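Possible periplasmic protein (Campylobacter jejuni, PDB 3RGC) is a SurA-like periplasmic chaperone that probably also has peptidyl-prolyl cis-trans isomerase activity. Local coordinates at residues Ile50-Met64 with Phe89-Leu102. Sequence-based numbering, arbitrary orientation.
Sequences IVVNDLELDDAINKM and FRTNFKKDLEKRKL
Within the mainly helical SurA N-terminal domain, segments 54-64 and 89-102 of helices 54-67 and 86-107 cross almost perpendicularly with knobs-into-holes packing, their segment axes approaching to 10.3 Å at an angle of 100°. Leu-57 drops between Arg-90, Phe-93, Lys-94 and Leu-97, while Phe-93 enters the complementary hole formed by Leu-57, Ala-60, Ile-61 and Met-64. The Phe-93 ring is gripped from two directions: Ile-61 CD1 lies over one face in a CH-pi contact, 3.6 Å from the ring centroid, and the Ala-60 methyl abuts the ring edge. Ile-61 CD1 also reaches Phe-89, whose ring meets Phe-75 beyond the contact. At one margin Arg-90, its chain bent at chi3 (95°), lays a guanidinium face on Leu-57 CD2 and sends NH2 to Asp-58 OD1 in a nearly straight 2.7 Å salt bridge; Asp-54 OD1 adds a long one to the same NH2. The loop before helix 54-67 runs along helix 86-107, where Val-52 CG2 packs on Glu-98 CG at 3.4 Å and a water links Val-52 N to Glu-98 OE2. Glu-56 ties this loop to the helix start, its OE1 accepting from Asn-53 N. The extended Lys-101 chain carries NZ into a salt bridge with the syn lone pair of Glu-56 OE2. Lys-101 NZ also donates a 2.8 Å hydrogen bond to Val-51 O.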
loop_
_atom_site.group_PDB
_atom_site.type_symbol
_atom_site.label_atom_id
_atom_site.label_comp_id
_atom_site.label_asym_id
_atom_site.label_seq_id
_atom_site.Cartn_x
_atom_site.Cartn_y
_atom_site.Cartn_z
ATOM N N ILE B 50 4.773 -34.795 -13.936
ATOM C CA ILE B 50 4.236 -33.899 -12.932
ATOM C C ILE B 50 3.635 -34.756 -11.846
ATOM O O ILE B 50 2.930 -35.707 -12.147
ATOM C CB ILE B 50 3.122 -32.998 -13.509
ATOM C CG1 ILE B 50 3.651 -32.160 -14.669
ATOM C CG2 ILE B 50 2.551 -32.092 -12.428
ATOM C CD1 ILE B 50 4.880 -31.335 -14.312
ATOM N N VAL B 51 3.906 -34.422 -10.587
ATOM C CA VAL B 51 3.310 -35.138 -9.458
ATOM C C VAL B 51 3.316 -34.310 -8.154
ATOM O O VAL B 51 4.185 -33.476 -7.941
ATOM C CB VAL B 51 4.019 -36.501 -9.223
ATOM C CG1 VAL B 51 5.391 -36.280 -8.641
ATOM C CG2 VAL B 51 3.201 -37.371 -8.306
ATOM N N VAL B 52 2.342 -34.577 -7.289
ATOM C CA VAL B 52 2.225 -33.948 -5.980
ATOM C C VAL B 52 2.139 -34.981 -4.820
ATOM O O VAL B 52 1.222 -35.801 -4.775
ATOM C CB VAL B 52 0.961 -33.080 -5.944
ATOM C CG1 VAL B 52 0.798 -32.441 -4.581
ATOM C CG2 VAL B 52 0.988 -32.043 -7.073
ATOM N N ASN B 53 3.106 -34.922 -3.903
ATOM C CA ASN B 53 3.140 -35.699 -2.658
ATOM C C ASN B 53 2.041 -35.319 -1.708
ATOM O O ASN B 53 1.504 -34.214 -1.769
ATOM C CB ASN B 53 4.392 -35.320 -1.842
ATOM C CG ASN B 53 5.610 -35.936 -2.357
ATOM O OD1 ASN B 53 6.555 -35.252 -2.699
ATOM N ND2 ASN B 53 5.615 -37.259 -2.426
ATOM N N ASP B 54 1.818 -36.181 -0.729
ATOM C CA ASP B 54 1.041 -35.802 0.434
ATOM C C ASP B 54 1.739 -34.714 1.239
ATOM O O ASP B 54 1.081 -33.794 1.713
ATOM C CB ASP B 54 0.741 -37.021 1.283
ATOM C CG ASP B 54 -0.265 -37.940 0.616
ATOM O OD1 ASP B 54 -1.461 -37.871 0.980
ATOM O OD2 ASP B 54 0.135 -38.703 -0.296
ATOM N N LEU B 55 3.062 -34.790 1.364
ATOM C CA LEU B 55 3.805 -33.750 2.083
ATOM C C LEU B 55 3.811 -32.401 1.369
ATOM O O LEU B 55 3.666 -31.377 2.009
ATOM C CB LEU B 55 5.238 -34.173 2.403
ATOM C CG LEU B 55 5.411 -35.467 3.207
ATOM C CD1 LEU B 55 6.869 -35.647 3.581
ATOM C CD2 LEU B 55 4.537 -35.482 4.447
ATOM N N GLU B 56 3.998 -32.397 0.055
ATOM C CA GLU B 56 3.800 -31.182 -0.715
ATOM C C GLU B 56 2.387 -30.669 -0.518
ATOM O O GLU B 56 2.180 -29.481 -0.339
ATOM C CB GLU B 56 3.974 -31.448 -2.201
ATOM C CG GLU B 56 5.373 -31.751 -2.631
ATOM C CD GLU B 56 5.420 -31.994 -4.111
ATOM O OE1 GLU B 56 4.995 -33.090 -4.535
ATOM O OE2 GLU B 56 5.834 -31.073 -4.847
ATOM N N LEU B 57 1.413 -31.574 -0.586
ATOM C CA LEU B 57 0.012 -31.188 -0.460
ATOM C C LEU B 57 -0.236 -30.575 0.907
ATOM O O LEU B 57 -0.849 -29.511 1.005
ATOM C CB LEU B 57 -0.927 -32.372 -0.690
ATOM C CG LEU B 57 -2.421 -32.103 -0.453
ATOM C CD1 LEU B 57 -2.971 -31.178 -1.502
ATOM C CD2 LEU B 57 -3.198 -33.385 -0.483
ATOM N N ASP B 58 0.270 -31.229 1.951
ATOM C CA ASP B 58 0.106 -30.727 3.315
ATOM C C ASP B 58 0.856 -29.424 3.503
ATOM O O ASP B 58 0.367 -28.512 4.161
ATOM C CB ASP B 58 0.598 -31.743 4.354
ATOM C CG ASP B 58 -0.280 -32.980 4.431
ATOM O OD1 ASP B 58 -1.447 -32.917 3.988
ATOM O OD2 ASP B 58 0.200 -34.018 4.942
ATOM N N ASP B 59 2.051 -29.334 2.927
ATOM C CA ASP B 59 2.822 -28.118 3.060
ATOM C C ASP B 59 2.077 -26.964 2.402
ATOM O O ASP B 59 2.111 -25.839 2.883
ATOM C CB ASP B 59 4.211 -28.253 2.447
ATOM C CG ASP B 59 5.016 -26.968 2.576
ATOM O OD1 ASP B 59 5.056 -26.429 3.704
ATOM O OD2 ASP B 59 5.585 -26.485 1.566
ATOM N N ALA B 60 1.406 -27.253 1.294
ATOM C CA ALA B 60 0.682 -26.222 0.566
ATOM C C ALA B 60 -0.567 -25.803 1.335
ATOM O O ALA B 60 -0.942 -24.625 1.335
ATOM C CB ALA B 60 0.319 -26.698 -0.815
ATOM N N ILE B 61 -1.203 -26.763 2.002
ATOM C CA ILE B 61 -2.350 -26.431 2.839
ATOM C C ILE B 61 -1.966 -25.420 3.921
ATOM O O ILE B 61 -2.615 -24.378 4.061
ATOM C CB ILE B 61 -2.999 -27.662 3.506
ATOM C CG1 ILE B 61 -3.438 -28.704 2.465
ATOM C CG2 ILE B 61 -4.186 -27.224 4.359
ATOM C CD1 ILE B 61 -4.537 -28.258 1.548
ATOM N N ASN B 62 -0.912 -25.713 4.684
ATOM C CA ASN B 62 -0.462 -24.779 5.721
ATOM C C ASN B 62 -0.173 -23.358 5.202
ATOM O O ASN B 62 -0.538 -22.370 5.824
ATOM C CB ASN B 62 0.755 -25.332 6.457
ATOM C CG ASN B 62 0.490 -26.685 7.091
ATOM O OD1 ASN B 62 -0.626 -26.976 7.521
ATOM N ND2 ASN B 62 1.522 -27.520 7.160
ATOM N N LYS B 63 0.500 -23.260 4.066
ATOM C CA LYS B 63 0.800 -21.969 3.471
ATOM C C LYS B 63 -0.464 -21.199 3.109
ATOM O O LYS B 63 -0.491 -19.973 3.210
ATOM C CB LYS B 63 1.641 -22.149 2.219
ATOM C CG LYS B 63 3.095 -22.511 2.456
ATOM C CD LYS B 63 3.751 -22.699 1.081
ATOM C CE LYS B 63 5.235 -23.011 1.146
ATOM N NZ LYS B 63 5.789 -23.111 -0.243
ATOM N N MET B 64 -1.503 -21.911 2.674
ATOM C CA MET B 64 -2.791 -21.275 2.395
ATOM C C MET B 64 -3.455 -20.797 3.696
ATOM O O MET B 64 -3.997 -19.690 3.749
ATOM C CB MET B 64 -3.701 -22.218 1.599
ATOM C CG MET B 64 -5.111 -21.694 1.312
ATOM S SD MET B 64 -6.391 -22.705 2.094
ATOM C CE MET B 64 -6.566 -21.845 3.641
ATOM N N PHE B 89 -11.982 -31.468 0.026
ATOM C CA PHE B 89 -11.138 -30.291 -0.095
ATOM C C PHE B 89 -9.708 -30.659 -0.486
ATOM O O PHE B 89 -9.180 -30.117 -1.454
ATOM C CB PHE B 89 -11.126 -29.506 1.215
ATOM C CG PHE B 89 -10.079 -28.432 1.268
ATOM C CD1 PHE B 89 -10.319 -27.181 0.720
ATOM C CD2 PHE B 89 -8.854 -28.672 1.862
ATOM C CE1 PHE B 89 -9.352 -26.187 0.759
ATOM C CE2 PHE B 89 -7.887 -27.680 1.915
ATOM C CZ PHE B 89 -8.138 -26.438 1.363
ATOM N N ARG B 90 -9.094 -31.579 0.261
ATOM C CA ARG B 90 -7.728 -32.014 -0.035
ATOM C C ARG B 90 -7.641 -32.549 -1.446
ATOM O O ARG B 90 -6.673 -32.301 -2.149
ATOM C CB ARG B 90 -7.261 -33.116 0.916
ATOM C CG ARG B 90 -6.927 -32.664 2.328
ATOM C CD ARG B 90 -6.339 -33.816 3.169
ATOM N NE ARG B 90 -4.872 -33.851 3.175
ATOM C CZ ARG B 90 -4.141 -34.795 2.582
ATOM N NH1 ARG B 90 -4.739 -35.790 1.933
ATOM N NH2 ARG B 90 -2.813 -34.748 2.640
ATOM N N THR B 91 -8.642 -33.315 -1.855
ATOM C CA THR B 91 -8.612 -33.912 -3.184
ATOM C C THR B 91 -8.638 -32.824 -4.245
ATOM O O THR B 91 -7.845 -32.847 -5.182
ATOM C CB THR B 91 -9.788 -34.886 -3.395
ATOM O OG1 THR B 91 -9.670 -35.981 -2.479
ATOM C CG2 THR B 91 -9.796 -35.420 -4.819
ATOM N N ASN B 92 -9.541 -31.857 -4.091
ATOM C CA ASN B 92 -9.629 -30.779 -5.069
ATOM C C ASN B 92 -8.424 -29.857 -5.027
ATOM O O ASN B 92 -8.005 -29.333 -6.052
ATOM C CB ASN B 92 -10.908 -29.974 -4.895
ATOM C CG ASN B 92 -12.153 -30.807 -5.136
ATOM O OD1 ASN B 92 -12.125 -31.787 -5.893
ATOM N ND2 ASN B 92 -13.248 -30.433 -4.486
ATOM N N PHE B 93 -7.862 -29.667 -3.838
ATOM C CA PHE B 93 -6.734 -28.762 -3.674
ATOM C C PHE B 93 -5.552 -29.389 -4.399
ATOM O O PHE B 93 -4.833 -28.720 -5.143
ATOM C CB PHE B 93 -6.445 -28.568 -2.189
ATOM C CG PHE B 93 -5.427 -27.507 -1.889
ATOM C CD1 PHE B 93 -5.819 -26.200 -1.672
ATOM C CD2 PHE B 93 -4.086 -27.822 -1.781
ATOM C CE1 PHE B 93 -4.884 -25.214 -1.373
ATOM C CE2 PHE B 93 -3.150 -26.848 -1.485
ATOM C CZ PHE B 93 -3.549 -25.540 -1.279
ATOM N N LYS B 94 -5.390 -30.692 -4.209
ATOM C CA LYS B 94 -4.326 -31.429 -4.863
ATOM C C LYS B 94 -4.319 -31.275 -6.389
ATOM O O LYS B 94 -3.262 -31.110 -6.992
ATOM C CB LYS B 94 -4.397 -32.904 -4.503
ATOM C CG LYS B 94 -3.176 -33.683 -5.006
ATOM C CD LYS B 94 -3.320 -35.138 -4.702
ATOM C CE LYS B 94 -2.266 -35.939 -5.402
ATOM N NZ LYS B 94 -2.579 -37.388 -5.269
ATOM N N LYS B 95 -5.492 -31.334 -7.004
ATOM C CA LYS B 95 -5.601 -31.217 -8.454
ATOM C C LYS B 95 -5.217 -29.829 -8.960
ATOM O O LYS B 95 -4.582 -29.705 -10.005
ATOM C CB LYS B 95 -7.005 -31.582 -8.926
ATOM C CG LYS B 95 -7.237 -33.077 -8.994
ATOM C CD LYS B 95 -8.704 -33.417 -9.195
ATOM C CE LYS B 95 -8.910 -34.922 -9.189
ATOM N NZ LYS B 95 -10.335 -35.295 -8.972
ATOM N N ASP B 96 -5.616 -28.794 -8.226
ATOM C CA ASP B 96 -5.159 -27.433 -8.499
ATOM C C ASP B 96 -3.632 -27.319 -8.466
ATOM O O ASP B 96 -3.043 -26.595 -9.275
ATOM C CB ASP B 96 -5.747 -26.451 -7.480
ATOM C CG ASP B 96 -7.262 -26.386 -7.534
ATOM O OD1 ASP B 96 -7.833 -26.725 -8.597
ATOM O OD2 ASP B 96 -7.881 -25.990 -6.515
ATOM N N LEU B 97 -2.995 -28.008 -7.521
ATOM C CA LEU B 97 -1.535 -27.953 -7.411
ATOM C C LEU B 97 -0.857 -28.702 -8.548
ATOM O O LEU B 97 0.180 -28.265 -9.053
ATOM C CB LEU B 97 -1.043 -28.524 -6.084
ATOM C CG LEU B 97 -1.361 -27.767 -4.794
ATOM C CD1 LEU B 97 -1.070 -28.657 -3.579
ATOM C CD2 LEU B 97 -0.565 -26.476 -4.722
ATOM N N GLU B 98 -1.426 -29.845 -8.925
ATOM C CA GLU B 98 -0.899 -30.609 -10.039
ATOM C C GLU B 98 -0.966 -29.736 -11.287
ATOM O O GLU B 98 0.010 -29.635 -12.033
ATOM C CB GLU B 98 -1.689 -31.904 -10.249
ATOM C CG GLU B 98 -1.462 -32.968 -9.200
ATOM C CD GLU B 98 -2.502 -34.090 -9.270
ATOM O OE1 GLU B 98 -3.675 -33.790 -9.569
ATOM O OE2 GLU B 98 -2.152 -35.269 -9.031
ATOM N N LYS B 99 -2.113 -29.092 -11.494
ATOM C CA LYS B 99 -2.297 -28.188 -12.623
ATOM C C LYS B 99 -1.325 -27.010 -12.546
ATOM O O LYS B 99 -0.783 -26.579 -13.574
ATOM C CB LYS B 99 -3.741 -27.674 -12.710
ATOM C CG LYS B 99 -4.780 -28.719 -13.143
ATOM C CD LYS B 99 -6.199 -28.108 -13.203
ATOM C CE LYS B 99 -7.274 -29.165 -13.418
ATOM N NZ LYS B 99 -8.038 -28.944 -14.693
ATOM N N ARG B 100 -1.094 -26.495 -11.342
ATOM C CA ARG B 100 -0.133 -25.403 -11.184
ATOM C C ARG B 100 1.294 -25.855 -11.490
ATOM O O ARG B 100 2.028 -25.136 -12.170
ATOM C CB ARG B 100 -0.204 -24.755 -9.796
ATOM C CG ARG B 100 -1.183 -23.591 -9.726
ATOM C CD ARG B 100 -1.030 -22.763 -8.455
ATOM N NE ARG B 100 -1.577 -23.436 -7.281
ATOM C CZ ARG B 100 -2.877 -23.600 -7.054
ATOM N NH1 ARG B 100 -3.769 -23.153 -7.930
ATOM N NH2 ARG B 100 -3.285 -24.222 -5.956
ATOM N N LYS B 101 1.688 -27.041 -11.010
ATOM C CA LYS B 101 3.006 -27.574 -11.364
ATOM C C LYS B 101 3.133 -27.713 -12.894
ATOM O O LYS B 101 4.167 -27.383 -13.473
ATOM C CB LYS B 101 3.282 -28.912 -10.676
ATOM C CG LYS B 101 3.833 -28.817 -9.261
ATOM C CD LYS B 101 4.246 -30.191 -8.747
ATOM C CE LYS B 101 5.177 -30.089 -7.556
ATOM N NZ LYS B 101 5.929 -31.373 -7.335
ATOM N N LEU B 102 2.057 -28.165 -13.541
ATOM C CA LEU B 102 2.047 -28.403 -14.988
ATOM C C LEU B 102 2.301 -27.117 -15.762
ATOM O O LEU B 102 3.164 -27.064 -16.642
ATOM C CB LEU B 102 0.706 -29.027 -15.431
ATOM C CG LEU B 102 0.469 -29.037 -16.945
ATOM C CD1 LEU B 102 1.543 -29.863 -17.633
ATOM C CD2 LEU B 102 -0.936 -29.531 -17.348
HETATM O O HOH W 1 0.140 -36.394 -8.493
#